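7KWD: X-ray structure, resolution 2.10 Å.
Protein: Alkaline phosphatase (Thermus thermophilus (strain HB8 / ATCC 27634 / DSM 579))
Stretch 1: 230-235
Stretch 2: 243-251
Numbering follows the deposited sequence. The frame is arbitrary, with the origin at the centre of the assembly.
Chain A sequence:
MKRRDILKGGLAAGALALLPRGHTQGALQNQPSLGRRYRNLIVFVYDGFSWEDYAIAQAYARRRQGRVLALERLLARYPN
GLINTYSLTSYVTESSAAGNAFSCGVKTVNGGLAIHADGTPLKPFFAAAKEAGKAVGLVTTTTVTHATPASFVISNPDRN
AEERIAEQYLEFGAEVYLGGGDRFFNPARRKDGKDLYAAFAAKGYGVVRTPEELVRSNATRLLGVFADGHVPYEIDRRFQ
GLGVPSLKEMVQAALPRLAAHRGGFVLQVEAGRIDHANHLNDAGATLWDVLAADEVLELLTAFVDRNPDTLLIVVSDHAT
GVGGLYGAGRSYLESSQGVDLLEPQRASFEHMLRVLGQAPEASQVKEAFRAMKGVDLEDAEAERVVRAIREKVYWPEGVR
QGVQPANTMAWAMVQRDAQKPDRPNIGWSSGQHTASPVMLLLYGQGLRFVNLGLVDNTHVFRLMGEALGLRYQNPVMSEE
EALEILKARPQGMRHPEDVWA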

ATOM      1  N   HIS A 230      10.498  -0.827 -25.263  1.00 27.26           N
ATOM      2  CA  HIS A 230       9.142  -0.647 -24.745  1.00 27.70           C
ATOM      3  C   HIS A 230       8.450   0.518 -25.441  1.00 22.57           C
ATOM      4  O   HIS A 230       9.089   1.456 -25.923  1.00 32.20           O
ATOM      5  CB  HIS A 230       9.161  -0.366 -23.255  1.00 26.78           C
ATOM      6  CG  HIS A 230       9.908  -1.380 -22.466  1.00 27.08           C
ATOM      7  ND1 HIS A 230       9.568  -2.709 -22.476  1.00 23.29           N
ATOM      8  CD2 HIS A 230      10.962  -1.265 -21.627  1.00 29.47           C
ATOM      9  CE1 HIS A 230      10.396  -3.378 -21.691  1.00 27.16           C
ATOM     10  NE2 HIS A 230      11.242  -2.522 -21.155  1.00 29.38           N
ATOM     11  N   VAL A 231       7.128   0.440 -25.516  1.00 24.60           N
ATOM     12  CA  VAL A 231       6.347   1.573 -26.032  1.00 25.30           C
ATOM     13  C   VAL A 231       6.531   2.755 -25.096  1.00 27.45           C
ATOM     14  O   VAL A 231       6.643   2.560 -23.868  1.00 26.89           O
ATOM     15  CB  VAL A 231       4.857   1.201 -26.160  1.00 24.28           C
ATOM     16  CG1 VAL A 231       4.064   2.339 -26.764  1.00 24.16           C
ATOM     17  CG2 VAL A 231       4.732  -0.056 -26.993  1.00 29.41           C
ATOM     18  N   PRO A 232       6.622   3.982 -25.607  1.00 27.27           N
ATOM     19  CA  PRO A 232       6.790   5.137 -24.720  1.00 26.81           C
ATOM     20  C   PRO A 232       5.671   5.271 -23.685  1.00 24.24           C
ATOM     21  O   PRO A 232       4.504   4.950 -23.935  1.00 24.43           O
ATOM     22  CB  PRO A 232       6.793   6.332 -25.691  1.00 26.47           C
ATOM     23  CG  PRO A 232       7.319   5.756 -26.997  1.00 27.21           C
ATOM     24  CD  PRO A 232       6.807   4.325 -27.035  1.00 27.76           C
ATOM     25  N   TYR A 233       6.054   5.822 -22.532  1.00 27.30           N
ATOM     26  CA  TYR A 233       5.083   6.235 -21.528  1.00 25.87           C
ATOM     27  C   TYR A 233       3.982   7.105 -22.121  1.00 28.71           C
ATOM     28  O   TYR A 233       4.231   7.943 -23.001  1.00 24.42           O
ATOM     29  CB  TYR A 233       5.782   7.011 -20.431  1.00 28.67           C
ATOM     30  CG  TYR A 233       6.752   6.249 -19.598  1.00 27.56           C
ATOM     31  CD1 TYR A 233       6.301   5.368 -18.621  1.00 24.76           C
ATOM     32  CD2 TYR A 233       8.133   6.447 -19.743  1.00 29.78           C
ATOM     33  CE1 TYR A 233       7.215   4.678 -17.800  1.00 26.46           C
ATOM     34  CE2 TYR A 233       9.037   5.767 -18.950  1.00 24.02           C
ATOM     35  CZ  TYR A 233       8.570   4.876 -17.983  1.00 26.23           C
ATOM     36  OH  TYR A 233       9.434   4.178 -17.176  1.00 26.41           O
ATOM     37  N   GLU A 234       2.771   6.932 -21.595  1.00 26.92           N
ATOM     38  CA  GLU A 234       1.669   7.831 -21.936  1.00 30.45           C
ATOM     39  C   GLU A 234       2.061   9.313 -21.832  1.00 21.34           C
ATOM     40  O   GLU A 234       1.700  10.116 -22.696  1.00 28.71           O
ATOM     41  CB  GLU A 234       0.464   7.541 -21.039  1.00 26.60           C
ATOM     42  CG  GLU A 234      -0.728   8.471 -21.246  1.00 24.96           C
ATOM     43  CD  GLU A 234      -1.393   8.358 -22.613  1.00 27.32           C
ATOM     44  OE1 GLU A 234      -1.167   7.383 -23.379  1.00 30.88           O
ATOM     45  OE2 GLU A 234      -2.143   9.297 -22.943  1.00 32.77           O
ATOM     46  N   ILE A 235       2.786   9.701 -20.785  1.00 24.64           N
ATOM     47  CA  ILE A 235       3.087  11.128 -20.653  1.00 28.95           C
ATOM     48  C   ILE A 235       3.883  11.616 -21.859  1.00 30.01           C
ATOM     49  O   ILE A 235       3.706  12.746 -22.323  1.00 31.09           O
ATOM     50  CB  ILE A 235       3.818  11.407 -19.322  1.00 24.79           C
ATOM     51  CG1 ILE A 235       3.835  12.914 -19.055  1.00 29.59           C
ATOM     52  CG2 ILE A 235       5.232  10.828 -19.305  1.00 28.72           C
ATOM     53  CD1 ILE A 235       4.387  13.312 -17.706  1.00 30.46           C
ATOM     54  N   GLY A 243       4.892   9.330 -32.276  1.00 32.22           N
ATOM     55  CA  GLY A 243       3.988   8.589 -33.130  1.00 32.84           C
ATOM     56  C   GLY A 243       3.902   7.125 -32.746  1.00 38.36           C
ATOM     57  O   GLY A 243       4.284   6.235 -33.525  1.00 32.95           O
ATOM     58  N   VAL A 244       3.416   6.871 -31.542  1.00 35.06           N
ATOM     59  CA  VAL A 244       3.236   5.510 -31.033  1.00 29.71           C
ATOM     60  C   VAL A 244       1.789   5.387 -30.588  1.00 28.38           C
ATOM     61  O   VAL A 244       1.127   6.381 -30.254  1.00 24.58           O
ATOM     62  CB  VAL A 244       4.218   5.189 -29.867  1.00 29.26           C
ATOM     63  CG1 VAL A 244       5.619   5.267 -30.381  1.00 25.10           C
ATOM     64  CG2 VAL A 244       4.032   6.166 -28.708  1.00 31.32           C
ATOM     65  N   PRO A 245       1.259   4.156 -30.573  1.00 25.87           N
ATOM     66  CA  PRO A 245      -0.138   3.994 -30.148  1.00 28.82           C
ATOM     67  C   PRO A 245      -0.248   4.090 -28.636  1.00 28.71           C
ATOM     68  O   PRO A 245       0.721   3.878 -27.903  1.00 29.37           O
ATOM     69  CB  PRO A 245      -0.522   2.607 -30.664  1.00 31.80           C
ATOM     70  CG  PRO A 245       0.782   1.857 -30.827  1.00 36.75           C
ATOM     71  CD  PRO A 245       1.905   2.865 -30.901  1.00 26.87           C
ATOM     72  N   SER A 246      -1.426   4.508 -28.184  1.00 25.91           N
ATOM     73  CA  SER A 246      -1.808   4.370 -26.786  1.00 28.91           C
ATOM     74  C   SER A 246      -2.199   2.920 -26.501  1.00 26.97           C
ATOM     75  O   SER A 246      -2.537   2.152 -27.405  1.00 28.38           O
ATOM     76  CB  SER A 246      -2.998   5.281 -26.456  1.00 28.20           C
ATOM     77  OG  SER A 246      -4.130   4.905 -27.237  1.00 24.35           O
ATOM     78  N   LEU A 247      -2.191   2.546 -25.228  1.00 26.63           N
ATOM     79  CA  LEU A 247      -2.693   1.210 -24.907  1.00 21.84           C
ATOM     80  C   LEU A 247      -4.115   1.031 -25.447  1.00 28.69           C
ATOM     81  O   LEU A 247      -4.446  -0.013 -26.033  1.00 25.21           O
ATOM     82  CB  LEU A 247      -2.610   0.974 -23.408  1.00 24.35           C
ATOM     83  CG  LEU A 247      -2.911  -0.473 -22.969  1.00 23.61           C
ATOM     84  CD1 LEU A 247      -2.019  -1.466 -23.669  1.00 23.19           C
ATOM     85  CD2 LEU A 247      -2.743  -0.559 -21.447  1.00 26.04           C
ATOM     86  N   LYS A 248      -4.956   2.062 -25.300  1.00 25.22           N
ATOM     87  CA  LYS A 248      -6.326   1.974 -25.803  1.00 20.98           C
ATOM     88  C   LYS A 248      -6.356   1.648 -27.286  1.00 23.02           C
ATOM     89  O   LYS A 248      -7.129   0.775 -27.731  1.00 21.78           O
ATOM     90  CB  LYS A 248      -7.064   3.299 -25.550  1.00 24.74           C
ATOM     91  CG  LYS A 248      -8.519   3.310 -26.074  1.00 31.25           C
ATOM     92  CD  LYS A 248      -9.139   4.694 -25.817  1.00 37.20           C
ATOM     93  CE  LYS A 248     -10.640   4.745 -26.113  1.00 39.67           C
ATOM     94  NZ  LYS A 248     -11.131   6.150 -25.939  1.00 47.04           N
ATOM     95  N   GLU A 249      -5.549   2.355 -28.082  1.00 22.95           N
ATOM     96  CA  GLU A 249      -5.551   2.124 -29.529  1.00 31.37           C
ATOM     97  C   GLU A 249      -5.196   0.683 -29.855  1.00 27.03           C
ATOM     98  O   GLU A 249      -5.717   0.103 -30.813  1.00 29.21           O
ATOM     99  CB  GLU A 249      -4.568   3.077 -30.227  1.00 27.26           C
ATOM    100  CG  GLU A 249      -5.137   4.496 -30.424  1.00 34.35           C
ATOM    101  CD  GLU A 249      -4.113   5.547 -30.874  1.00 33.59           C
ATOM    102  OE1 GLU A 249      -2.912   5.484 -30.506  1.00 30.98           O
ATOM    103  OE2 GLU A 249      -4.536   6.460 -31.599  1.00 46.22           O
ATOM    104  N   MET A 250      -4.278   0.102 -29.092  1.00 27.90           N
ATOM    105  CA  MET A 250      -3.904  -1.291 -29.326  1.00 21.88           C
ATOM    106  C   MET A 250      -5.044  -2.229 -28.945  1.00 21.52           C
ATOM    107  O   MET A 250      -5.380  -3.137 -29.710  1.00 21.04           O
ATOM    108  CB  MET A 250      -2.625  -1.614 -28.546  1.00 18.93           C
ATOM    109  CG  MET A 250      -1.370  -0.998 -29.179  1.00 26.68           C
ATOM    110  SD  MET A 250       0.189  -1.552 -28.488  1.00 27.00           S
ATOM    111  CE  MET A 250       0.461  -0.648 -27.104  1.00 24.82           C
ATOM    112  N   VAL A 251      -5.691  -2.000 -27.793  1.00 21.36           N
ATOM    113  CA  VAL A 251      -6.850  -2.831 -27.443  1.00 25.39           C
ATOM    114  C   VAL A 251      -7.971  -2.694 -28.483  1.00 26.27           C
ATOM    115  O   VAL A 251      -8.613  -3.689 -28.857  1.00 23.99           O
ATOM    116  CB  VAL A 251      -7.338  -2.486 -26.025  1.00 22.94           C
ATOM    117  CG1 VAL A 251      -8.600  -3.231 -25.723  1.00 27.81           C
ATOM    118  CG2 VAL A 251      -6.258  -2.854 -24.975  1.00 26.98           C
TER
HETATM  119  O   HOH W   1       1.688   5.015 -25.206  1.00 30.68           O
HETATM  120  O   HOH W   2      -0.500   4.813 -23.452  1.00 25.71           O

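No direct hydrogen bond joins the two stretches; apolar side chains and two bridging waters do the work. The contact is small, burying 218 Å² over both sides.

Val244 points toward stretch 1. Val244 CG1 lies 3.7 Å from Pro232 CD, and Val244 CB lies 4.2 Å from Val231 CG1. These compact apolar groups pack without polar atoms to satisfy.

Pro245 contributes mainly through its backbone. Pro245 O is 3.9 Å from Val231 CG1. Proline has no amide hydrogen to offer, but its carbonyl is free to accept. Water 1 donates to Pro245 O and to Pro232 O, at 3.1 Å each, and so ties the two loops together.

Ser246 is the N-cap of the helix that starts at Leu247. Ser246 OG accepts from Glu249 N at 3.0 Å, while Ser246 N donates to Glu249 OE1 at 2.9 Å. This reciprocal pair fixes the helix start. Ser246 CB sits 4.2 Å from Glu234 OE1, a contact without a hydrogen bond.

Leu247 N reaches stretch 1 through water 2. The water donates to Glu234 OE1 at 2.7 Å and accepts weakly from Leu247 N at 3.3 Å.

Lys248 and Glu249 make no contact across. Met250, one turn on from Ser246, points toward stretch 1. Its long, unbranched apolar chain lets a helix residue bring Met250 CE to 4.3 Å from Val231 CG2. Both residues are buried.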